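PDZ domain protein (Parabacteroides distasonis, PDB 4L8N) is of unknown function but combines N-terminal and C-terminal PDZ domains with a DUF4136 domain and binds a magnesium ion. Local coordinates at residues K146-S151 against N170-K175; I248-Q251 against G256-L259; E355-A360 against P409-L414; M388-D391 against Q397-D400. One frame throughout, in Å; residues are numbered along the deposited sequence.

Interaction 1 (K146-S151 against N170-K175); sequences KTFAFS and NELTKK
A salt bridge of 2.9 Å from Lys174 NZ to Glu171 OE2 spans one turn of the helix on which Leu172 and Thr173 meet the ring of Phe148. The setting is a beta-alpha-beta crossover: strand 147-150 leads into helix 158-175, and the chain returns in strand 178-179, parallel to and beside the first. Between these two segments the packing falls on Phe148. With its CG between the backbone N and the carbonyl carbon (chi1 68°), the ring stands up from the sheet toward the helix. Leu172 lies over one ring face: its CD1 is 4.1 Å from the ring centroid, almost on the ring normal, so this methyl makes a CH-pi contact. Nearer the rim, Leu172 CB approaches Phe148 CZ at 3.9 Å, so that CB and CD1 lie along the ring from its CZ end toward CG and CD2. Ile188 of strand 186-196 touches both side chains, tying them to the next strand. Phe150 CZ lies in the ring plane, at its edge. Thr173 divides its two branches, since OG1 bonds back to Glu169 O within the helix while CG2 lies in the plane of the Phe148 ring, 4.0 Å from CZ.

Interaction 2 (I248-Q251 against G256-L259); sequences IIDQ and GRVL
Three backbone hydrogen bonds lace residues Ile248 to Asp250 to residues Gly256 to Leu259. Leu259 N gives to Ile248 O at 2.9 Å, Asp250 N gives to Arg257 O at 3.0 Å, and Gly256 N closes the series on Asp250 O. Between the first two bonds, Ile249 and Val258 form an antiparallel non-hydrogen-bonded pair whose CA atoms are 4.5 Å apart. Gly256 takes a positive phi of 96° as the chain comes back from the turn.

Charge adds a second kind of link. A bend in the Arg257 chain at chi3 (63°) carries its guanidinium to the aspartate: NH2 bonds to Asp250 OD2 at 2.8 Å, meeting the oxygen from above the carboxylate plane, and NE adds a weak bond to the same oxygen; the carboxylate and guanidinium planes are 36° apart. The other end of the guanidinium, NH1, forms a salt bridge with Asp138. This is the closing end of the beta hairpin of strands 240-250 and 258-268 in the DUF4136 region, and the Asp250 carboxylate also organises the turn: OD1 accepts from Lys252 N, as in an Asx turn, and from Asp253 N, while OD2 takes Ile254 N as well as the arginine. The carboxylate is thus fixed by several donors, which would probably favour its ionised form.

Apolar contacts fill in the rest. On one sheet face Ile249 CG1 meets Val258 CG2 at 4.1 Å, and Ile249 CG2 rests 3.7 Å from Gly256 C. Leu259 instead packs its CG against Asp250 CB at 3.7 Å, with both methyls close by.

Interaction 3 (E355-A360 against P409-L414); sequences EEFSSA and PAFSYL
Phe357, on helix 354-367, faces Ala410 and Phe411 of segment 409-414, which includes 3-10 geometry. The backbones stay well apart: the nearest CA atoms, those of Phe357 and Pro409, are 8.2 Å from each other, and no hydrogen bond crosses the gap. Each segment is secured from within by a carbonyl with two donors. On the helix, Glu355 O receives Ser359 N and, from the opposite face of its plane, Ser359 OG at 2.8 Å. Across the contact, Pro409 O accepts Ser412 N together with Ser412 OG, the latter at 2.6 Å in the carbonyl plane; that hydroxyl is also bonded to Gln403 NE2.

Helix 354-367 follows strand 348-349 in a position consistent with the second helix of the C-terminal PDZ domain, and the long loop before strand 429-435 packs on it here. With CG opposite the carbonyl carbon (chi1 -83°), Phe357 brings its ring to the loop, and Phe411 presents its edge to the face of that ring in an edge-to-face pair. The centroids are 5.1 Å apart and the planes are inclined at 60°. Phe411 CE2 forms the point of the wedge, standing 3.8 Å above the Phe357 ring and over its centre. Ala410 CB touches Phe357 CE1 at 4.1 Å. Aromatic neighbours extend the cluster: His352 makes a further edge-to-face pair with Phe357, and Tyr314 makes one with Phe411. A methylpentanediol molecule, probably from the crystallisation liquor, lies close to Phe357.

Interaction 4 (M388-D391 against Q397-D400); sequences MFWD and QIAD
Ile398 lies against one face of the Trp390 indole with both ends of its branched side chain, a clear case of an aliphatic residue packed on an aromatic plane. Its CG2 sits above the six-membered ring, 3.6 Å from the centroid and 9° off the normal, as a CH-pi contact requires. The branch through CG1 to CD1 runs toward the base of the tryptophan side chain: Ile398 CD1 is 3.6 Å from Trp390 CB and equally near CE3, on the side of the six-membered ring nearest CB. The first torsion of the isoleucine places CG1 and CG2 at the indole, for at chi1 -58° CG2 lies opposite the backbone N while CG1 turns beside it. The same CD1 comes within 4.1 Å of Asp391 O.

The bond from Trp390 NE1 to Tyr117 O helps fix the rotation of the indole; the backbone N bonds to Glu120 OE2, and Arg372 adds a cation-pi interaction. Asp391 turns its OD1 to Phe393 N, two residues along, just ahead of the helix. The contact packs the irregular segment 388-391 against helix 395-402, which it precedes in the chain, with Thr368 and Tyr371, just after helix 354-367, and Tyr117, beyond helix 107-113, adjoining it.

How the interactions relate
The four contacts form two pairs on opposite sides of the chain's centre. Interactions 1 and 2 lie in the DUF4136 range, their centres about 14 Å apart and their nearest atoms about 5 Å; both reach the same mixed sheet, with strand 186-196 between strands 147-150 and 240-250. Interactions 3 and 4 come later, about 17 Å apart between centres, on the successive helices 354-367 and 395-402, with interaction 4 nested inside the loop that interaction 3 closes. Centres of different pairs are about 45 to 57 Å apart, so the pairs consolidate separate regions, although the mixed sheet runs from the DUF4136 part into strands 341-345 and 348-349, which precede helix 354-367 in the chain.

Interaction 1 (K146-S151 against N170-K175)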
loop_
_atom_site.group_PDB
_atom_site.type_symbol
_atom_site.label_atom_id
_atom_site.label_comp_id
_atom_site.label_asym_id
_atom_site.label_seq_id
_atom_site.Cartn_x
_atom_site.Cartn_y
_atom_site.Cartn_z
ATOM N N LYS A 146 -5.500 -2.254 30.062
ATOM C CA LYS A 146 -5.348 -0.958 30.717
ATOM C C LYS A 146 -3.884 -0.484 30.885
ATOM O O LYS A 146 -3.658 0.712 31.104
ATOM C CB LYS A 146 -6.045 -1.004 32.094
ATOM C CG LYS A 146 -7.559 -1.351 32.062
ATOM C CD LYS A 146 -8.466 -0.195 31.547
ATOM C CE LYS A 146 -9.938 -0.420 31.839
ATOM N NZ LYS A 146 -10.797 0.701 31.353
ATOM N N THR A 147 -2.907 -1.397 30.798
ATOM C CA THR A 147 -1.499 -1.076 31.039
ATOM C C THR A 147 -0.588 -1.530 29.900
ATOM O O THR A 147 -0.869 -2.513 29.190
ATOM C CB THR A 147 -0.985 -1.664 32.402
ATOM O OG1 THR A 147 -0.862 -3.086 32.337
ATOM C CG2 THR A 147 -1.855 -1.274 33.591
ATOM N N PHE A 148 0.541 -0.817 29.759
ATOM C CA PHE A 148 1.498 -1.115 28.718
ATOM C C PHE A 148 2.932 -0.936 29.188
ATOM O O PHE A 148 3.203 -0.369 30.239
ATOM C CB PHE A 148 1.225 -0.230 27.486
ATOM C CG PHE A 148 1.506 1.243 27.678
ATOM C CD1 PHE A 148 0.604 2.059 28.361
ATOM C CD2 PHE A 148 2.646 1.825 27.138
ATOM C CE1 PHE A 148 0.876 3.405 28.566
ATOM C CE2 PHE A 148 2.911 3.173 27.332
ATOM C CZ PHE A 148 2.018 3.959 28.030
ATOM N N ALA A 149 3.848 -1.452 28.385
ATOM C CA ALA A 149 5.289 -1.343 28.531
ATOM C C ALA A 149 5.887 -1.495 27.146
ATOM O O ALA A 149 5.225 -2.023 26.249
ATOM C CB ALA A 149 5.827 -2.392 29.493
ATOM N N PHE A 150 7.095 -0.986 26.949
ATOM C CA PHE A 150 7.742 -1.093 25.651
ATOM C C PHE A 150 8.597 -2.322 25.597
ATOM O O PHE A 150 9.112 -2.754 26.627
ATOM C CB PHE A 150 8.563 0.164 25.352
ATOM C CG PHE A 150 7.648 1.356 25.217
ATOM C CD1 PHE A 150 6.979 1.607 24.021
ATOM C CD2 PHE A 150 7.384 2.175 26.306
ATOM C CE1 PHE A 150 6.096 2.683 23.908
ATOM C CE2 PHE A 150 6.476 3.232 26.202
ATOM C CZ PHE A 150 5.849 3.489 24.997
ATOM N N SER A 151 8.732 -2.916 24.403
ATOM C CA SER A 151 9.588 -4.080 24.238
ATOM C C SER A 151 11.064 -3.611 24.258
ATOM O O SER A 151 11.338 -2.417 24.045
ATOM C CB SER A 151 9.222 -4.873 22.981
ATOM O OG SER A 151 9.498 -4.235 21.746
ATOM N N ASN A 170 3.328 9.259 25.441
ATOM C CA ASN A 170 2.486 10.449 25.616
ATOM C C ASN A 170 1.097 10.231 25.025
ATOM O O ASN A 170 0.120 10.580 25.676
ATOM C CB ASN A 170 3.117 11.731 25.014
ATOM C CG ASN A 170 4.398 12.209 25.685
ATOM O OD1 ASN A 170 4.703 11.880 26.850
ATOM N ND2 ASN A 170 5.182 13.017 24.960
ATOM N N GLU A 171 1.005 9.621 23.829
ATOM C CA GLU A 171 -0.282 9.371 23.172
ATOM C C GLU A 171 -1.188 8.454 23.967
ATOM O O GLU A 171 -2.372 8.759 24.108
ATOM C CB GLU A 171 -0.092 8.781 21.765
ATOM C CG GLU A 171 0.284 9.801 20.709
ATOM C CD GLU A 171 -0.373 11.168 20.801
ATOM O OE1 GLU A 171 -1.608 11.259 20.611
ATOM O OE2 GLU A 171 0.359 12.151 21.051
ATOM N N LEU A 172 -0.630 7.345 24.488
ATOM C CA LEU A 172 -1.356 6.305 25.216
ATOM C C LEU A 172 -1.693 6.729 26.641
ATOM O O LEU A 172 -2.770 6.370 27.141
ATOM C CB LEU A 172 -0.556 4.984 25.219
ATOM C CG LEU A 172 -0.273 4.313 23.857
ATOM C CD1 LEU A 172 0.343 2.922 24.061
ATOM C CD2 LEU A 172 -1.516 4.204 23.010
ATOM N N THR A 173 -0.796 7.498 27.307
ATOM C CA THR A 173 -1.129 7.990 28.651
ATOM C C THR A 173 -2.241 9.052 28.536
ATOM O O THR A 173 -3.070 9.114 29.425
ATOM C CB THR A 173 0.089 8.468 29.454
ATOM O OG1 THR A 173 0.812 9.454 28.727
ATOM C CG2 THR A 173 0.999 7.319 29.861
ATOM N N LYS A 174 -2.315 9.815 27.411
ATOM C CA LYS A 174 -3.392 10.799 27.183
ATOM C C LYS A 174 -4.749 10.103 26.987
ATOM O O LYS A 174 -5.784 10.667 27.332
ATOM C CB LYS A 174 -3.099 11.708 25.987
ATOM C CG LYS A 174 -2.024 12.764 26.236
ATOM C CD LYS A 174 -1.904 13.744 25.064
ATOM C CE LYS A 174 -0.991 13.287 23.947
ATOM N NZ LYS A 174 -1.327 13.943 22.655
ATOM N N LYS A 175 -4.728 8.869 26.464
ATOM C CA LYS A 175 -5.906 8.055 26.201
ATOM C C LYS A 175 -6.487 7.452 27.504
ATOM O O LYS A 175 -7.668 7.083 27.542
ATOM C CB LYS A 175 -5.544 6.957 25.187
ATOM C CG LYS A 175 -5.440 7.518 23.774
ATOM C CD LYS A 175 -4.782 6.589 22.746
ATOM C CE LYS A 175 -4.658 7.289 21.412
ATOM N NZ LYS A 175 -5.990 7.655 20.839
#

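Interaction 2 (I248-Q251 against G256-L259)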
loop_
_atom_site.group_PDB
_atom_site.type_symbol
_atom_site.label_atom_id
_atom_site.label_comp_id
_atom_site.label_asym_id
_atom_site.label_seq_id
_atom_site.Cartn_x
_atom_site.Cartn_y
_atom_site.Cartn_z
ATOM N N ILE A 248 0.812 -3.350 18.776
ATOM C CA ILE A 248 0.270 -3.444 20.157
ATOM C C ILE A 248 -0.025 -4.936 20.445
ATOM O O ILE A 248 -1.009 -5.489 19.935
ATOM C CB ILE A 248 -0.958 -2.510 20.446
ATOM C CG1 ILE A 248 -0.606 -1.012 20.257
ATOM C CG2 ILE A 248 -1.570 -2.808 21.846
ATOM C CD1 ILE A 248 -1.773 -0.002 20.485
ATOM N N ILE A 249 0.864 -5.590 21.223
ATOM C CA ILE A 249 0.785 -7.033 21.477
ATOM C C ILE A 249 0.163 -7.356 22.844
ATOM O O ILE A 249 0.673 -6.932 23.882
ATOM C CB ILE A 249 2.195 -7.711 21.330
ATOM C CG1 ILE A 249 2.873 -7.384 19.982
ATOM C CG2 ILE A 249 2.119 -9.227 21.534
ATOM C CD1 ILE A 249 4.241 -6.870 20.156
ATOM N N ASP A 250 -0.891 -8.181 22.822
ATOM C CA ASP A 250 -1.610 -8.712 23.983
ATOM C C ASP A 250 -0.690 -9.582 24.831
ATOM O O ASP A 250 -0.002 -10.453 24.289
ATOM C CB ASP A 250 -2.799 -9.546 23.482
ATOM C CG ASP A 250 -3.686 -10.230 24.511
ATOM O OD1 ASP A 250 -3.501 -9.976 25.726
ATOM O OD2 ASP A 250 -4.579 -11.012 24.098
ATOM N N GLN A 251 -0.717 -9.384 26.160
ATOM C CA GLN A 251 0.067 -10.171 27.108
ATOM C C GLN A 251 -0.823 -10.953 28.058
ATOM O O GLN A 251 -0.321 -11.833 28.760
ATOM C CB GLN A 251 1.004 -9.282 27.945
ATOM C CG GLN A 251 1.985 -8.401 27.185
ATOM C CD GLN A 251 2.941 -9.163 26.327
ATOM O OE1 GLN A 251 2.725 -9.332 25.130
ATOM N NE2 GLN A 251 4.021 -9.625 26.919
ATOM N N GLY A 256 0.797 -12.862 22.978
ATOM C CA GLY A 256 1.494 -12.895 21.696
ATOM C C GLY A 256 0.660 -12.465 20.506
ATOM O O GLY A 256 1.215 -12.166 19.446
ATOM N N ARG A 257 -0.681 -12.447 20.671
ATOM C CA ARG A 257 -1.651 -12.007 19.658
ATOM C C ARG A 257 -1.505 -10.515 19.437
ATOM O O ARG A 257 -1.541 -9.744 20.398
ATOM C CB ARG A 257 -3.093 -12.348 20.114
ATOM C CG ARG A 257 -4.216 -11.797 19.237
ATOM C CD ARG A 257 -5.593 -12.152 19.778
ATOM N NE ARG A 257 -5.837 -11.556 21.094
ATOM C CZ ARG A 257 -7.019 -11.497 21.703
ATOM N NH1 ARG A 257 -8.096 -12.017 21.132
ATOM N NH2 ARG A 257 -7.129 -10.927 22.892
ATOM N N VAL A 258 -1.324 -10.107 18.172
ATOM C CA VAL A 258 -1.248 -8.693 17.822
ATOM C C VAL A 258 -2.681 -8.185 17.766
ATOM O O VAL A 258 -3.495 -8.694 16.981
ATOM C CB VAL A 258 -0.459 -8.423 16.518
ATOM C CG1 VAL A 258 -0.519 -6.942 16.151
ATOM C CG2 VAL A 258 0.986 -8.885 16.658
ATOM N N LEU A 259 -3.003 -7.234 18.659
ATOM C CA LEU A 259 -4.345 -6.655 18.769
ATOM C C LEU A 259 -4.573 -5.601 17.706
ATOM O O LEU A 259 -5.626 -5.568 17.069
ATOM C CB LEU A 259 -4.573 -6.026 20.157
ATOM C CG LEU A 259 -4.429 -6.921 21.385
ATOM C CD1 LEU A 259 -4.470 -6.093 22.618
ATOM C CD2 LEU A 259 -5.567 -7.928 21.484
#

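Interaction 3 (E355-A360 against P409-L414)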
loop_
_atom_site.group_PDB
_atom_site.type_symbol
_atom_site.label_atom_id
_atom_site.label_comp_id
_atom_site.label_asym_id
_atom_site.label_seq_id
_atom_site.Cartn_x
_atom_site.Cartn_y
_atom_site.Cartn_z
ATOM N N GLU A 355 -27.661 41.256 2.116
ATOM C CA GLU A 355 -27.118 41.328 0.755
ATOM C C GLU A 355 -26.220 42.546 0.578
ATOM O O GLU A 355 -25.262 42.473 -0.197
ATOM C CB GLU A 355 -28.203 41.280 -0.328
ATOM C CG GLU A 355 -28.303 39.911 -0.996
ATOM C CD GLU A 355 -26.999 39.292 -1.483
ATOM O OE1 GLU A 355 -26.289 39.947 -2.281
ATOM O OE2 GLU A 355 -26.684 38.157 -1.056
ATOM N N GLU A 356 -26.496 43.644 1.321
ATOM C CA GLU A 356 -25.649 44.844 1.331
ATOM C C GLU A 356 -24.245 44.477 1.853
ATOM O O GLU A 356 -23.246 44.918 1.286
ATOM C CB GLU A 356 -26.264 45.940 2.215
ATOM C CG GLU A 356 -27.368 46.758 1.571
ATOM C CD GLU A 356 -27.736 47.981 2.386
ATOM O OE1 GLU A 356 -27.050 49.021 2.247
ATOM O OE2 GLU A 356 -28.685 47.889 3.197
ATOM N N PHE A 357 -24.197 43.640 2.921
ATOM C CA PHE A 357 -22.989 43.166 3.597
ATOM C C PHE A 357 -22.269 42.141 2.744
ATOM O O PHE A 357 -21.052 42.239 2.579
ATOM C CB PHE A 357 -23.317 42.579 4.992
ATOM C CG PHE A 357 -23.444 43.561 6.139
ATOM C CD1 PHE A 357 -22.385 44.402 6.483
ATOM C CD2 PHE A 357 -24.588 43.590 6.930
ATOM C CE1 PHE A 357 -22.490 45.291 7.566
ATOM C CE2 PHE A 357 -24.690 44.476 8.015
ATOM C CZ PHE A 357 -23.639 45.320 8.326
ATOM N N SER A 358 -23.022 41.165 2.200
ATOM C CA SER A 358 -22.510 40.100 1.351
ATOM C C SER A 358 -21.817 40.664 0.102
ATOM O O SER A 358 -20.675 40.283 -0.166
ATOM C CB SER A 358 -23.628 39.145 0.956
ATOM O OG SER A 358 -23.092 37.946 0.419
ATOM N N SER A 359 -22.473 41.593 -0.625
ATOM C CA SER A 359 -21.936 42.233 -1.835
ATOM C C SER A 359 -20.681 43.069 -1.538
ATOM O O SER A 359 -19.681 42.940 -2.251
ATOM C CB SER A 359 -22.996 43.118 -2.488
ATOM O OG SER A 359 -24.141 42.347 -2.809
ATOM N N ALA A 360 -20.743 43.914 -0.482
ATOM C CA ALA A 360 -19.656 44.780 -0.022
ATOM C C ALA A 360 -18.386 43.969 0.319
ATOM O O ALA A 360 -17.279 44.411 -0.001
ATOM C CB ALA A 360 -20.116 45.583 1.182
ATOM N N PRO A 409 -17.337 47.263 6.604
ATOM C CA PRO A 409 -16.465 46.430 7.443
ATOM C C PRO A 409 -16.871 46.337 8.924
ATOM O O PRO A 409 -16.004 46.107 9.770
ATOM C CB PRO A 409 -15.111 47.149 7.314
ATOM C CG PRO A 409 -15.347 48.376 6.418
ATOM C CD PRO A 409 -16.793 48.631 6.510
ATOM N N ALA A 410 -18.165 46.496 9.244
ATOM C CA ALA A 410 -18.660 46.447 10.617
ATOM C C ALA A 410 -18.258 45.164 11.352
ATOM O O ALA A 410 -17.823 45.238 12.509
ATOM C CB ALA A 410 -20.167 46.589 10.624
ATOM N N PHE A 411 -18.336 43.999 10.666
ATOM C CA PHE A 411 -18.008 42.724 11.278
ATOM C C PHE A 411 -16.506 42.438 11.288
ATOM O O PHE A 411 -16.090 41.467 11.922
ATOM C CB PHE A 411 -18.780 41.589 10.605
ATOM C CG PHE A 411 -20.279 41.629 10.836
ATOM C CD1 PHE A 411 -20.822 41.295 12.076
ATOM C CD2 PHE A 411 -21.149 41.963 9.802
ATOM C CE1 PHE A 411 -22.204 41.326 12.283
ATOM C CE2 PHE A 411 -22.538 41.970 10.008
ATOM C CZ PHE A 411 -23.051 41.650 11.247
ATOM N N SER A 412 -15.680 43.302 10.695
ATOM C CA SER A 412 -14.213 43.101 10.692
ATOM C C SER A 412 -13.610 43.124 12.128
ATOM O O SER A 412 -12.465 42.721 12.299
ATOM C CB SER A 412 -13.503 44.128 9.801
ATOM O OG SER A 412 -13.547 45.427 10.373
ATOM N N TYR A 413 -14.384 43.568 13.138
ATOM C CA TYR A 413 -14.008 43.608 14.559
ATOM C C TYR A 413 -13.655 42.183 15.047
ATOM O O TYR A 413 -12.841 42.018 15.955
ATOM C CB TYR A 413 -15.144 44.237 15.416
ATOM C CG TYR A 413 -16.272 43.292 15.806
ATOM C CD1 TYR A 413 -16.197 42.525 16.969
ATOM C CD2 TYR A 413 -17.420 43.180 15.023
ATOM C CE1 TYR A 413 -17.217 41.637 17.319
ATOM C CE2 TYR A 413 -18.447 42.297 15.364
ATOM C CZ TYR A 413 -18.345 41.534 16.519
ATOM O OH TYR A 413 -19.360 40.687 16.877
ATOM N N LEU A 414 -14.270 41.164 14.424
ATOM C CA LEU A 414 -14.019 39.759 14.705
ATOM C C LEU A 414 -12.556 39.419 14.508
ATOM O O LEU A 414 -12.069 38.476 15.145
ATOM C CB LEU A 414 -14.889 38.868 13.802
ATOM C CG LEU A 414 -16.400 38.901 14.099
ATOM C CD1 LEU A 414 -17.183 38.424 12.910
ATOM C CD2 LEU A 414 -16.754 38.125 15.364
#

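Interaction 4 (M388-D391 against Q397-D400)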
loop_
_atom_site.group_PDB
_atom_site.type_symbol
_atom_site.label_atom_id
_atom_site.label_comp_id
_atom_site.label_asym_id
_atom_site.label_seq_id
_atom_site.Cartn_x
_atom_site.Cartn_y
_atom_site.Cartn_z
HETATM N N MSE A 388 -5.367 31.843 -0.274
HETATM C CA MSE A 388 -4.047 32.449 -0.134
HETATM C C MSE A 388 -4.005 33.314 1.107
HETATM O O MSE A 388 -4.992 34.000 1.422
HETATM C CB MSE A 388 -3.695 33.307 -1.360
HETATM C CG MSE A 388 -3.489 32.490 -2.638
HETATM SE SE MSE A 388 -3.156 33.574 -4.195
HETATM C CE MSE A 388 -4.816 34.345 -4.411
ATOM N N PHE A 389 -2.859 33.321 1.797
ATOM C CA PHE A 389 -2.705 34.237 2.908
ATOM C C PHE A 389 -2.337 35.593 2.334
ATOM O O PHE A 389 -2.013 35.708 1.136
ATOM C CB PHE A 389 -1.650 33.752 3.918
ATOM C CG PHE A 389 -1.906 32.354 4.418
ATOM C CD1 PHE A 389 -3.163 31.981 4.876
ATOM C CD2 PHE A 389 -0.890 31.414 4.436
ATOM C CE1 PHE A 389 -3.403 30.686 5.327
ATOM C CE2 PHE A 389 -1.129 30.121 4.901
ATOM C CZ PHE A 389 -2.384 29.767 5.344
ATOM N N TRP A 390 -2.376 36.614 3.181
ATOM C CA TRP A 390 -1.976 37.945 2.782
ATOM C C TRP A 390 -0.464 37.991 2.596
ATOM O O TRP A 390 0.273 37.235 3.237
ATOM C CB TRP A 390 -2.406 38.956 3.852
ATOM C CG TRP A 390 -3.887 39.062 4.075
ATOM C CD1 TRP A 390 -4.560 38.797 5.227
ATOM C CD2 TRP A 390 -4.864 39.521 3.130
ATOM N NE1 TRP A 390 -5.899 39.074 5.068
ATOM C CE2 TRP A 390 -6.118 39.502 3.784
ATOM C CE3 TRP A 390 -4.799 39.964 1.796
ATOM C CZ2 TRP A 390 -7.297 39.935 3.159
ATOM C CZ3 TRP A 390 -5.968 40.378 1.176
ATOM C CH2 TRP A 390 -7.201 40.353 1.852
ATOM N N ASP A 391 -0.004 38.854 1.718
ATOM C CA ASP A 391 1.415 39.028 1.498
ATOM C C ASP A 391 1.914 39.861 2.668
ATOM O O ASP A 391 1.340 40.920 2.962
ATOM C CB ASP A 391 1.635 39.695 0.127
ATOM C CG ASP A 391 3.068 39.961 -0.291
ATOM O OD1 ASP A 391 3.769 40.698 0.435
ATOM O OD2 ASP A 391 3.446 39.541 -1.407
ATOM N N GLN A 397 -1.568 48.191 3.433
ATOM C CA GLN A 397 -2.500 48.382 2.316
ATOM C C GLN A 397 -3.778 47.535 2.488
ATOM O O GLN A 397 -4.859 47.999 2.130
ATOM C CB GLN A 397 -1.812 48.065 0.984
ATOM C CG GLN A 397 -0.605 48.974 0.696
ATOM C CD GLN A 397 0.728 48.295 0.973
ATOM O OE1 GLN A 397 1.227 48.250 2.106
ATOM N NE2 GLN A 397 1.349 47.771 -0.073
ATOM N N ILE A 398 -3.660 46.318 3.056
ATOM C CA ILE A 398 -4.791 45.424 3.340
ATOM C C ILE A 398 -5.618 46.049 4.457
ATOM O O ILE A 398 -6.837 46.162 4.310
ATOM C CB ILE A 398 -4.329 43.978 3.704
ATOM C CG1 ILE A 398 -3.489 43.354 2.586
ATOM C CG2 ILE A 398 -5.519 43.063 4.113
ATOM C CD1 ILE A 398 -2.474 42.446 3.094
ATOM N N ALA A 399 -4.955 46.493 5.553
ATOM C CA ALA A 399 -5.646 47.136 6.671
ATOM C C ALA A 399 -6.470 48.341 6.182
ATOM O O ALA A 399 -7.640 48.431 6.541
ATOM C CB ALA A 399 -4.655 47.554 7.751
ATOM N N ASP A 400 -5.900 49.204 5.298
ATOM C CA ASP A 400 -6.611 50.361 4.757
ATOM C C ASP A 400 -7.808 49.916 3.909
ATOM O O ASP A 400 -8.908 50.410 4.126
ATOM C CB ASP A 400 -5.682 51.309 3.943
ATOM C CG ASP A 400 -4.555 52.001 4.714
ATOM O OD1 ASP A 400 -4.629 52.055 5.975
ATOM O OD2 ASP A 400 -3.594 52.489 4.055
#